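Local coordinates for protein glutamate--cysteine ligase GshA (Methylobacillus flagellatus KT, PDB 3K1T) that probably acts as a ligase that joins glutamate to cysteine, the first step of glutathione synthesis, at residues 227-239 and 261-273. Residues are numbered along the deposited sequence; the frame is centred on the assembly and turned at random.
Sequences DIDPWLLNPYFDT and LLAKIRRKYAEYG
Trp231 and Tyr236 lay their rings against Lys268 and Lys264 of helix 251-272, where it packs on the loop, with its short 3-10 turn, that leads into edge strand 237-241 of a four-stranded antiparallel sheet. Lysine suits this place because its aliphatic stem can cover a ring while its ammonium group reaches an acid. Lys268 CB sits squarely over the six-membered ring of Trp231, a CH-pi contact 3.5 Å from the centroid and 11° off the normal. A bend at chi2 (-73°) then sends the chain across the indole, and NZ reaches Asp229 OD2 at 2.6 Å in a salt bridge, from the syn side but tilted somewhat out of the carboxylate plane. The anti lone pair of the same OD2 takes the hydroxyl of Tyr272, OH to OD2 2.7 Å. Asp229 OD1, approached from above the carboxylate plane, accepts Trp231 N in an Asx turn that fixes the start of the 3-10 turn. Glu271 also pairs with Lys268, whose ammonium group probably offsets the two nearby carboxylates. Large, flat Trp231 fills the middle: its rim meets the edge of Tyr269, the Tyr272 ring lies nearly parallel but slid aside, and NE1 is hydrogen-bonded to Glu329. Tyr236 is sandwiched between Trp231 CD1 and Lys264 CE, the latter 3.8 Å from the ring centroid. The bend at chi3 (73°) turns CE in over the ring face, and NZ makes an off-centre cation-pi contact. Branched Leu261 presses CD1 on Tyr236 CB at 3.5 Å, while a water links Lys264 NZ (2.7 Å) to the carbonyl O of Phe237.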
ATOM      1  N   ASP A 227     -28.438   0.875   3.467  1.00 16.97           N
ATOM      2  CA  ASP A 227     -29.837   0.467   3.285  1.00 17.81           C
ATOM      3  C   ASP A 227     -30.009  -0.887   2.580  1.00 17.55           C
ATOM      4  O   ASP A 227     -30.610  -0.976   1.497  1.00 18.06           O
ATOM      5  CB  ASP A 227     -30.640   1.555   2.552  1.00 18.10           C
ATOM      6  CG  ASP A 227     -32.155   1.299   2.609  1.00 21.85           C
ATOM      7  OD1 ASP A 227     -32.641   0.702   3.590  1.00 23.83           O
ATOM      8  OD2 ASP A 227     -32.864   1.737   1.687  1.00 26.92           O
ATOM      9  N   ILE A 228     -29.488  -1.943   3.200  1.00 16.54           N
ATOM     10  CA  ILE A 228     -29.593  -3.309   2.674  1.00 16.32           C
ATOM     11  C   ILE A 228     -30.182  -4.218   3.774  1.00 15.92           C
ATOM     12  O   ILE A 228     -30.014  -3.935   4.971  1.00 15.91           O
ATOM     13  CB  ILE A 228     -28.217  -3.805   2.184  1.00 16.74           C
ATOM     14  CG1 ILE A 228     -28.304  -5.051   1.292  1.00 20.06           C
ATOM     15  CG2 ILE A 228     -27.302  -4.174   3.390  1.00 15.98           C
ATOM     16  CD1 ILE A 228     -28.604  -4.798  -0.160  1.00 22.81           C
ATOM     17  N   ASP A 229     -30.899  -5.282   3.370  1.00 14.27           N
ATOM     18  CA  ASP A 229     -31.340  -6.339   4.284  1.00 14.80           C
ATOM     19  C   ASP A 229     -30.064  -6.975   4.903  1.00 13.59           C
ATOM     20  O   ASP A 229     -29.266  -7.512   4.167  1.00 13.69           O
ATOM     21  CB  ASP A 229     -32.131  -7.405   3.476  1.00 13.73           C
ATOM     22  CG  ASP A 229     -32.649  -8.557   4.326  1.00 14.70           C
ATOM     23  OD1 ASP A 229     -32.324  -8.628   5.524  1.00 14.62           O
ATOM     24  OD2 ASP A 229     -33.400  -9.422   3.795  1.00 13.96           O
ATOM     25  N   PRO A 230     -29.867  -6.901   6.232  1.00 13.96           N
ATOM     26  CA  PRO A 230     -28.657  -7.485   6.824  1.00 13.72           C
ATOM     27  C   PRO A 230     -28.473  -8.966   6.554  1.00 13.73           C
ATOM     28  O   PRO A 230     -27.338  -9.442   6.597  1.00 13.25           O
ATOM     29  CB  PRO A 230     -28.837  -7.230   8.327  1.00 14.84           C
ATOM     30  CG  PRO A 230     -30.288  -7.013   8.510  1.00 15.56           C
ATOM     31  CD  PRO A 230     -30.742  -6.327   7.276  1.00 14.98           C
ATOM     32  N   TRP A 231     -29.577  -9.684   6.294  1.00 13.58           N
ATOM     33  CA  TRP A 231     -29.530 -11.118   5.998  1.00 13.25           C
ATOM     34  C   TRP A 231     -28.729 -11.416   4.729  1.00 13.96           C
ATOM     35  O   TRP A 231     -28.128 -12.480   4.613  1.00 13.23           O
ATOM     36  CB  TRP A 231     -30.943 -11.733   5.928  1.00 13.26           C
ATOM     37  CG  TRP A 231     -30.919 -13.230   5.705  1.00 12.77           C
ATOM     38  CD1 TRP A 231     -30.701 -14.186   6.655  1.00 14.15           C
ATOM     39  CD2 TRP A 231     -31.100 -13.933   4.474  1.00 13.53           C
ATOM     40  NE1 TRP A 231     -30.747 -15.429   6.107  1.00 13.79           N
ATOM     41  CE2 TRP A 231     -30.972 -15.316   4.759  1.00 12.62           C
ATOM     42  CE3 TRP A 231     -31.331 -13.534   3.149  1.00 13.96           C
ATOM     43  CZ2 TRP A 231     -31.058 -16.299   3.780  1.00 10.95           C
ATOM     44  CZ3 TRP A 231     -31.412 -14.510   2.165  1.00 12.46           C
ATOM     45  CH2 TRP A 231     -31.303 -15.874   2.478  1.00 13.28           C
ATOM     46  N   LEU A 232     -28.636 -10.447   3.815  1.00 13.49           N
ATOM     47  CA  LEU A 232     -27.854 -10.655   2.584  1.00 14.32           C
ATOM     48  C   LEU A 232     -26.340 -10.789   2.860  1.00 14.24           C
ATOM     49  O   LEU A 232     -25.608 -11.280   2.001  1.00 15.13           O
ATOM     50  CB  LEU A 232     -28.125  -9.544   1.576  1.00 13.84           C
ATOM     51  CG  LEU A 232     -29.579  -9.477   1.065  1.00 16.75           C
ATOM     52  CD1 LEU A 232     -29.695  -8.338  -0.032  1.00 18.97           C
ATOM     53  CD2 LEU A 232     -30.146 -10.818   0.605  1.00 16.44           C
ATOM     54  N   LEU A 233     -25.900 -10.349   4.041  1.00 13.60           N
ATOM     55  CA  LEU A 233     -24.498 -10.345   4.425  1.00 14.40           C
ATOM     56  C   LEU A 233     -24.183 -11.291   5.593  1.00 14.12           C
ATOM     57  O   LEU A 233     -23.032 -11.425   5.975  1.00 13.94           O
ATOM     58  CB  LEU A 233     -24.122  -8.936   4.885  1.00 14.95           C
ATOM     59  CG  LEU A 233     -24.148  -7.786   3.896  1.00 18.33           C
ATOM     60  CD1 LEU A 233     -24.005  -6.448   4.624  1.00 20.14           C
ATOM     61  CD2 LEU A 233     -23.021  -8.010   2.883  1.00 19.25           C
ATOM     62  N   ASN A 234     -25.193 -11.897   6.216  1.00 13.93           N
ATOM     63  CA  ASN A 234     -24.997 -12.501   7.529  1.00 13.49           C
ATOM     64  C   ASN A 234     -25.822 -13.778   7.729  1.00 13.77           C
ATOM     65  O   ASN A 234     -27.040 -13.723   7.702  1.00 15.10           O
ATOM     66  CB  ASN A 234     -25.360 -11.460   8.595  1.00 13.20           C
ATOM     67  CG  ASN A 234     -24.917 -11.864  10.001  1.00 14.22           C
ATOM     68  OD1 ASN A 234     -24.217 -12.874  10.191  1.00 14.35           O
ATOM     69  ND2 ASN A 234     -25.335 -11.092  10.975  1.00 14.34           N
ATOM     70  N   PRO A 235     -25.161 -14.926   7.962  1.00 13.71           N
ATOM     71  CA  PRO A 235     -25.982 -16.126   8.246  1.00 13.91           C
ATOM     72  C   PRO A 235     -26.627 -16.053   9.636  1.00 13.29           C
ATOM     73  O   PRO A 235     -25.998 -15.557  10.588  1.00 13.44           O
ATOM     74  CB  PRO A 235     -24.955 -17.281   8.201  1.00 14.12           C
ATOM     75  CG  PRO A 235     -23.700 -16.696   7.581  1.00 14.39           C
ATOM     76  CD  PRO A 235     -23.723 -15.237   7.984  1.00 13.38           C
ATOM     77  N   TYR A 236     -27.849 -16.571   9.774  1.00 12.39           N
ATOM     78  CA  TYR A 236     -28.455 -16.722  11.096  1.00 12.28           C
ATOM     79  C   TYR A 236     -27.635 -17.735  11.888  1.00 12.58           C
ATOM     80  O   TYR A 236     -26.986 -18.630  11.321  1.00 12.85           O
ATOM     81  CB  TYR A 236     -29.889 -17.258  10.979  1.00 12.77           C
ATOM     82  CG  TYR A 236     -30.917 -16.307  10.408  1.00 11.54           C
ATOM     83  CD1 TYR A 236     -31.058 -15.015  10.907  1.00 14.80           C
ATOM     84  CD2 TYR A 236     -31.768 -16.717   9.379  1.00 11.65           C
ATOM     85  CE1 TYR A 236     -32.037 -14.154  10.404  1.00 16.40           C
ATOM     86  CE2 TYR A 236     -32.742 -15.897   8.890  1.00 12.64           C
ATOM     87  CZ  TYR A 236     -32.885 -14.615   9.400  1.00 14.55           C
ATOM     88  OH  TYR A 236     -33.858 -13.786   8.901  1.00 16.18           O
ATOM     89  N   PHE A 237     -27.679 -17.620  13.204  1.00 13.68           N
ATOM     90  CA  PHE A 237     -27.098 -18.664  14.057  1.00 13.74           C
ATOM     91  C   PHE A 237     -27.819 -18.798  15.408  1.00 13.68           C
ATOM     92  O   PHE A 237     -28.597 -17.940  15.827  1.00 13.12           O
ATOM     93  CB  PHE A 237     -25.585 -18.448  14.250  1.00 14.05           C
ATOM     94  CG  PHE A 237     -25.233 -17.439  15.309  1.00 14.28           C
ATOM     95  CD1 PHE A 237     -25.311 -16.085  15.049  1.00 16.10           C
ATOM     96  CD2 PHE A 237     -24.840 -17.852  16.578  1.00 16.62           C
ATOM     97  CE1 PHE A 237     -25.027 -15.135  16.037  1.00 15.78           C
ATOM     98  CE2 PHE A 237     -24.556 -16.897  17.576  1.00 17.46           C
ATOM     99  CZ  PHE A 237     -24.656 -15.547  17.297  1.00 15.59           C
ATOM    100  N   ASP A 238     -27.504 -19.876  16.091  1.00 13.67           N
ATOM    101  CA  ASP A 238     -27.977 -20.085  17.492  1.00 14.38           C
ATOM    102  C   ASP A 238     -26.922 -20.944  18.205  1.00 14.77           C
ATOM    103  O   ASP A 238     -25.999 -21.468  17.564  1.00 14.80           O
ATOM    104  CB  ASP A 238     -29.361 -20.745  17.449  1.00 13.15           C
ATOM    105  CG  ASP A 238     -30.118 -20.691  18.803  1.00 17.48           C
ATOM    106  OD1 ASP A 238     -29.685 -19.979  19.739  1.00 16.06           O
ATOM    107  OD2 ASP A 238     -31.148 -21.403  18.901  1.00 18.63           O
ATOM    108  N   THR A 239     -27.059 -21.109  19.522  1.00 15.24           N
ATOM    109  CA  THR A 239     -26.118 -21.897  20.283  1.00 16.15           C
ATOM    110  C   THR A 239     -26.843 -22.753  21.319  1.00 17.69           C
ATOM    111  O   THR A 239     -27.996 -22.485  21.694  1.00 16.91           O
ATOM    112  CB  THR A 239     -25.132 -21.007  21.085  1.00 17.11           C
ATOM    113  OG1 THR A 239     -25.884 -20.244  22.023  1.00 16.82           O
ATOM    114  CG2 THR A 239     -24.334 -20.074  20.212  1.00 15.26           C
ATOM    115  N   LEU A 261     -34.050 -22.810  13.594  1.00 16.32           N
ATOM    116  CA  LEU A 261     -33.129 -22.145  12.662  1.00 16.44           C
ATOM    117  C   LEU A 261     -33.531 -22.395  11.195  1.00 15.60           C
ATOM    118  O   LEU A 261     -33.591 -21.455  10.389  1.00 15.70           O
ATOM    119  CB  LEU A 261     -31.705 -22.594  12.952  1.00 15.83           C
ATOM    120  CG  LEU A 261     -30.595 -21.995  12.131  1.00 17.18           C
ATOM    121  CD1 LEU A 261     -30.634 -20.446  12.184  1.00 14.48           C
ATOM    122  CD2 LEU A 261     -29.237 -22.556  12.650  1.00 16.15           C
ATOM    123  N   LEU A 262     -33.812 -23.651  10.862  1.00 15.71           N
ATOM    124  CA  LEU A 262     -34.317 -23.999   9.527  1.00 16.12           C
ATOM    125  C   LEU A 262     -35.543 -23.193   9.166  1.00 15.49           C
ATOM    126  O   LEU A 262     -35.671 -22.746   8.030  1.00 16.21           O
ATOM    127  CB  LEU A 262     -34.617 -25.494   9.424  1.00 15.42           C
ATOM    128  CG  LEU A 262     -33.392 -26.419   9.410  1.00 16.46           C
ATOM    129  CD1 LEU A 262     -33.847 -27.883   9.604  1.00 14.58           C
ATOM    130  CD2 LEU A 262     -32.544 -26.284   8.116  1.00 15.84           C
ATOM    131  N   ALA A 263     -36.460 -23.020  10.112  1.00 15.64           N
ATOM    132  CA  ALA A 263     -37.675 -22.232   9.862  1.00 16.21           C
ATOM    133  C   ALA A 263     -37.350 -20.766   9.533  1.00 16.16           C
ATOM    134  O   ALA A 263     -37.957 -20.182   8.637  1.00 15.84           O
ATOM    135  CB  ALA A 263     -38.647 -22.322  11.053  1.00 16.49           C
ATOM    136  N   LYS A 264     -36.398 -20.168  10.254  1.00 15.52           N
ATOM    137  CA  LYS A 264     -35.965 -18.810   9.947  1.00 15.47           C
ATOM    138  C   LYS A 264     -35.372 -18.698   8.531  1.00 14.54           C
ATOM    139  O   LYS A 264     -35.634 -17.715   7.814  1.00 14.97           O
ATOM    140  CB  LYS A 264     -34.924 -18.305  10.953  1.00 16.08           C
ATOM    141  CG  LYS A 264     -35.468 -18.001  12.350  1.00 18.70           C
ATOM    142  CD  LYS A 264     -34.391 -17.493  13.315  1.00 22.30           C
ATOM    143  CE  LYS A 264     -33.962 -16.088  13.012  1.00 27.51           C
ATOM    144  NZ  LYS A 264     -32.848 -15.582  13.944  1.00 32.37           N
ATOM    145  N   ILE A 265     -34.555 -19.679   8.148  1.00 13.59           N
ATOM    146  CA  ILE A 265     -33.933 -19.707   6.822  1.00 13.90           C
ATOM    147  C   ILE A 265     -35.023 -19.876   5.743  1.00 14.49           C
ATOM    148  O   ILE A 265     -35.031 -19.170   4.738  1.00 14.49           O
ATOM    149  CB  ILE A 265     -32.858 -20.808   6.681  1.00 13.44           C
ATOM    150  CG1 ILE A 265     -31.726 -20.647   7.702  1.00 13.18           C
ATOM    151  CG2 ILE A 265     -32.262 -20.827   5.275  1.00 13.89           C
ATOM    152  CD1 ILE A 265     -30.927 -21.953   7.912  1.00 10.90           C
ATOM    153  N   ARG A 266     -35.965 -20.777   5.976  1.00 14.97           N
ATOM    154  CA  ARG A 266     -37.080 -20.955   5.068  1.00 15.78           C
ATOM    155  C   ARG A 266     -37.836 -19.657   4.792  1.00 15.55           C
ATOM    156  O   ARG A 266     -38.202 -19.427   3.636  1.00 15.30           O
ATOM    157  CB  ARG A 266     -38.079 -22.008   5.591  1.00 15.80           C
ATOM    158  CG  ARG A 266     -37.650 -23.409   5.362  1.00 20.36           C
ATOM    159  CD  ARG A 266     -38.868 -24.378   5.439  1.00 24.37           C
ATOM    160  NE  ARG A 266     -39.459 -24.391   6.774  1.00 26.87           N
ATOM    161  CZ  ARG A 266     -39.012 -25.105   7.818  1.00 28.02           C
ATOM    162  NH1 ARG A 266     -37.964 -25.927   7.727  1.00 26.53           N
ATOM    163  NH2 ARG A 266     -39.669 -25.019   8.965  1.00 31.02           N
ATOM    164  N   ARG A 267     -38.076 -18.821   5.815  1.00 15.90           N
ATOM    165  CA  ARG A 267     -38.765 -17.537   5.611  0.50 16.66           C
ATOM    166  C   ARG A 267     -38.016 -16.651   4.632  1.00 16.16           C
ATOM    167  O   ARG A 267     -38.615 -16.028   3.727  1.00 14.84           O
ATOM    168  CB  ARG A 267     -38.919 -16.755   6.910  0.50 17.16           C
ATOM    169  CG  ARG A 267     -39.996 -17.231   7.813  0.50 20.93           C
ATOM    170  CD  ARG A 267     -40.162 -16.270   8.974  0.50 24.04           C
ATOM    171  NE  ARG A 267     -40.483 -14.917   8.524  0.50 27.22           N
ATOM    172  CZ  ARG A 267     -40.633 -13.877   9.336  0.50 29.77           C
ATOM    173  NH1 ARG A 267     -40.493 -14.018  10.647  0.50 32.22           N
ATOM    174  NH2 ARG A 267     -40.918 -12.696   8.835  0.50 30.56           N
ATOM    175  N   LYS A 268     -36.691 -16.565   4.823  1.00 15.58           N
ATOM    176  CA  LYS A 268     -35.877 -15.773   3.902  1.00 15.10           C
ATOM    177  C   LYS A 268     -35.809 -16.363   2.496  1.00 14.51           C
ATOM    178  O   LYS A 268     -35.856 -15.604   1.503  1.00 15.44           O
ATOM    179  CB  LYS A 268     -34.476 -15.496   4.497  1.00 15.41           C
ATOM    180  CG  LYS A 268     -34.463 -14.403   5.553  1.00 15.71           C
ATOM    181  CD  LYS A 268     -34.631 -13.029   4.921  1.00 16.48           C
ATOM    182  CE  LYS A 268     -34.865 -11.910   5.890  1.00 18.12           C
ATOM    183  NZ  LYS A 268     -35.207 -10.617   5.213  1.00 17.04           N
ATOM    184  N   TYR A 269     -35.743 -17.690   2.384  1.00 13.98           N
ATOM    185  CA  TYR A 269     -35.702 -18.354   1.080  1.00 13.75           C
ATOM    186  C   TYR A 269     -37.011 -18.085   0.320  1.00 14.05           C
ATOM    187  O   TYR A 269     -36.982 -17.821  -0.887  1.00 12.96           O
ATOM    188  CB  TYR A 269     -35.397 -19.855   1.231  1.00 13.85           C
ATOM    189  CG  TYR A 269     -33.918 -20.216   1.452  1.00 11.87           C
ATOM    190  CD1 TYR A 269     -32.985 -19.286   1.877  1.00 13.10           C
ATOM    191  CD2 TYR A 269     -33.466 -21.490   1.212  1.00 12.59           C
ATOM    192  CE1 TYR A 269     -31.650 -19.642   2.077  1.00 12.33           C
ATOM    193  CE2 TYR A 269     -32.155 -21.845   1.394  1.00 13.98           C
ATOM    194  CZ  TYR A 269     -31.240 -20.907   1.810  1.00 12.85           C
ATOM    195  OH  TYR A 269     -29.913 -21.259   2.007  1.00 13.95           O
ATOM    196  N   ALA A 270     -38.132 -18.062   1.043  1.00 14.19           N
ATOM    197  CA  ALA A 270     -39.436 -17.729   0.438  1.00 15.65           C
ATOM    198  C   ALA A 270     -39.467 -16.269  -0.040  1.00 15.25           C
ATOM    199  O   ALA A 270     -39.869 -15.988  -1.184  1.00 16.16           O
ATOM    200  CB  ALA A 270     -40.596 -18.029   1.417  1.00 14.80           C
ATOM    201  N   GLU A 271     -38.995 -15.361   0.808  1.00 15.42           N
ATOM    202  CA  GLU A 271     -38.924 -13.951   0.475  1.00 15.59           C
ATOM    203  C   GLU A 271     -38.163 -13.734  -0.853  1.00 15.64           C
ATOM    204  O   GLU A 271     -38.581 -12.925  -1.678  1.00 15.19           O
ATOM    205  CB  GLU A 271     -38.248 -13.171   1.590  1.00 15.84           C
ATOM    206  CG  GLU A 271     -38.098 -11.665   1.305  1.00 18.17           C
ATOM    207  CD  GLU A 271     -37.518 -10.861   2.463  1.00 19.00           C
ATOM    208  OE1 GLU A 271     -37.299 -11.423   3.557  1.00 18.26           O
ATOM    209  OE2 GLU A 271     -37.297  -9.643   2.269  1.00 21.49           O
ATOM    210  N   TYR A 272     -37.054 -14.437  -1.033  1.00 14.71           N
ATOM    211  CA  TYR A 272     -36.183 -14.201  -2.171  1.00 14.99           C
ATOM    212  C   TYR A 272     -36.339 -15.215  -3.324  1.00 15.57           C
ATOM    213  O   TYR A 272     -35.615 -15.137  -4.295  1.00 15.60           O
ATOM    214  CB  TYR A 272     -34.734 -14.105  -1.675  1.00 15.57           C
ATOM    215  CG  TYR A 272     -34.476 -12.817  -0.921  1.00 14.44           C
ATOM    216  CD1 TYR A 272     -34.440 -11.585  -1.589  1.00 16.18           C
ATOM    217  CD2 TYR A 272     -34.287 -12.813   0.447  1.00 14.87           C
ATOM    218  CE1 TYR A 272     -34.197 -10.386  -0.913  1.00 14.76           C
ATOM    219  CE2 TYR A 272     -34.003 -11.635   1.133  1.00 14.23           C
ATOM    220  CZ  TYR A 272     -33.979 -10.420   0.445  1.00 15.22           C
ATOM    221  OH  TYR A 272     -33.730  -9.269   1.142  1.00 15.84           O
ATOM    222  N   GLY A 273     -37.306 -16.128  -3.235  1.00 15.29           N
ATOM    223  CA  GLY A 273     -37.582 -17.091  -4.307  1.00 15.86           C
ATOM    224  C   GLY A 273     -36.540 -18.174  -4.485  1.00 16.50           C
ATOM    225  O   GLY A 273     -36.344 -18.676  -5.600  1.00 17.61           O
TER
HETATM  226  O   HOH W   1     -33.619  -9.202   7.642  1.00 24.07           O
HETATM  227  O   HOH W   2     -36.463  -7.955   4.259  1.00 35.02           O
HETATM  228  O   HOH W   3     -36.326 -15.204   8.813  1.00 13.42           O
HETATM  229  O   HOH W   4     -31.206 -17.607  14.550  1.00 34.34           O